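Local coordinates for BREX protein BrxA (Magnetospirillum magneticum, PDB 3BHW) that probably takes part in a type 1 BREX system, which protects the bacterium from double-stranded DNA phage by blocking phage DNA replication, at residues D36-R39 against H40-V44. Numbering follows the deposited sequence. Where two conformers were deposited one is given.
Sequences DQWR and HAIEV
R39 and E43 sit one helical turn apart on helix 35-43 and join their charged ends in an i to i+4 salt bridge. Followed outward, the arginine starts with CB, which lies 3.4 Å from E43 OE2. CG and CD lead on past that same oxygen at longer range, and a bend at chi3 (50°) brings the NE and NH2 edge toward the carboxylate. There NE makes a weak hydrogen bond to OE2 of E43 (3.0 Å, 129° at the hydrogen), while NH2 reaches E43 OE1 at 2.8 Å, though the position of OE1 is less certain. The carboxylate meets the guanidinium edge through these two contacts, but with the planes 70° apart rather than coplanar. Long, flexible chains suit both positions, since they must span a turn on the helix surface.

Another i to i+4 pair, W38 and I42, is apolar. The broad indole of buried W38 offers a face to the branched CG2 methyl of I42, which in one of two conformers lies 3.5 Å from the six-membered ring centre, almost on its normal, a CH-pi contact. R64 makes a cation-pi contact with the same indole, and I25 and L28 of helix 19-31 also pack on it.

The less certain OE1 of E43 also forms a salt bridge with K57, so the carboxylate probably offsets two close cations and would link this helix end to the start of helix 57-67.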
loop_
_atom_site.group_PDB
_atom_site.type_symbol
_atom_site.label_atom_id
_atom_site.label_comp_id
_atom_site.label_asym_id
_atom_site.label_seq_id
_atom_site.Cartn_x
_atom_site.Cartn_y
_atom_site.Cartn_z
ATOM N N ASP A 36 13.540 19.501 7.150
ATOM C CA ASP A 36 13.842 19.640 8.574
ATOM C C ASP A 36 12.572 19.759 9.417
ATOM O O ASP A 36 12.441 19.163 10.494
ATOM C CB ASP A 36 14.697 20.890 8.784
ATOM C CG ASP A 36 16.105 20.726 8.265
ATOM O OD1 ASP A 36 16.523 19.600 7.896
ATOM O OD2 ASP A 36 16.821 21.738 8.237
ATOM N N GLN A 37 11.602 20.507 8.889
ATOM C CA GLN A 37 10.339 20.735 9.579
ATOM C C GLN A 37 9.469 19.477 9.557
ATOM O O GLN A 37 8.714 19.205 10.500
ATOM C CB GLN A 37 9.628 21.953 9.001
ATOM C CG GLN A 37 8.292 22.254 9.707
ATOM C CD GLN A 37 8.483 22.493 11.205
ATOM O OE1 GLN A 37 9.385 23.216 11.595
ATOM N NE2 GLN A 37 7.653 21.882 12.028
ATOM N N TRP A 38 9.620 18.687 8.492
ATOM C CA TRP A 38 8.906 17.410 8.407
ATOM C C TRP A 38 9.299 16.525 9.542
ATOM O O TRP A 38 8.451 16.026 10.284
ATOM C CB TRP A 38 9.148 16.685 7.073
ATOM C CG TRP A 38 9.058 15.155 7.165
ATOM C CD1 TRP A 38 10.108 14.284 7.126
ATOM C CD2 TRP A 38 7.875 14.342 7.276
ATOM N NE1 TRP A 38 9.661 12.992 7.201
ATOM C CE2 TRP A 38 8.296 12.995 7.294
ATOM C CE3 TRP A 38 6.503 14.621 7.314
ATOM C CZ2 TRP A 38 7.400 11.921 7.403
ATOM C CZ3 TRP A 38 5.612 13.559 7.425
ATOM C CH2 TRP A 38 6.066 12.221 7.468
ATOM N N ARG A 39 10.610 16.392 9.724
ATOM C CA ARG A 39 11.172 15.585 10.843
ATOM C C ARG A 39 10.843 16.136 12.228
ATOM O O ARG A 39 10.519 15.363 13.148
ATOM C CB ARG A 39 12.677 15.373 10.709
ATOM C CG ARG A 39 13.081 14.458 9.565
ATOM C CD ARG A 39 14.517 13.910 9.737
ATOM N NE ARG A 39 14.722 13.331 11.066
ATOM C CZ ARG A 39 15.908 13.061 11.617
ATOM N NH1 ARG A 39 17.050 13.261 10.946
ATOM N NH2 ARG A 39 15.954 12.573 12.851
ATOM N N HIS A 40 10.937 17.446 12.392
ATOM C CA HIS A 40 10.484 18.074 13.628
ATOM C C HIS A 40 9.004 17.762 13.935
ATOM O O HIS A 40 8.708 17.395 15.076
ATOM C CB HIS A 40 10.722 19.576 13.606
ATOM C CG HIS A 40 10.315 20.258 14.875
ATOM N ND1 HIS A 40 11.172 20.445 15.920
ATOM C CD2 HIS A 40 9.124 20.753 15.281
ATOM C CE1 HIS A 40 10.550 21.027 16.922
ATOM N NE2 HIS A 40 9.302 21.278 16.542
ATOM N N ALA A 41 8.095 17.940 12.949
ATOM C CA ALA A 41 6.646 17.672 13.140
ATOM C C ALA A 41 6.357 16.223 13.597
ATOM O O ALA A 41 5.490 15.948 14.455
ATOM C CB ALA A 41 5.901 17.976 11.820
ATOM N N ILE A 42 7.089 15.274 13.026
ATOM C CA ILE A 42 6.896 13.870 13.363
ATOM C C ILE A 42 7.518 13.532 14.719
ATOM O O ILE A 42 6.879 12.958 15.587
ATOM C CB ILE A 42 7.423 12.906 12.215
ATOM C CG1 ILE A 42 8.964 12.869 12.152
ATOM C CG2 ILE A 42 6.844 13.333 10.885
ATOM C CD1 ILE A 42 9.622 11.967 11.045
ATOM N N GLU A 43 8.770 13.909 14.875
ATOM C CA GLU A 43 9.608 13.426 15.954
ATOM C C GLU A 43 9.524 14.223 17.245
ATOM O O GLU A 43 9.756 13.676 18.308
ATOM C CB GLU A 43 11.077 13.424 15.506
ATOM C CG GLU A 43 11.388 12.564 14.303
ATOM C CD GLU A 43 12.817 12.714 13.836
ATOM O OE1 GLU A 43 13.452 11.676 13.590
ATOM O OE2 GLU A 43 13.310 13.851 13.677
ATOM N N VAL A 44 9.246 15.518 17.128
ATOM C CA VAL A 44 9.305 16.472 18.263
ATOM C C VAL A 44 7.903 17.031 18.595
ATOM O O VAL A 44 7.440 16.939 19.762
ATOM C CB VAL A 44 10.336 17.614 17.968
ATOM C CG1 VAL A 44 10.537 18.490 19.181
ATOM C CG2 VAL A 44 11.726 17.047 17.525
#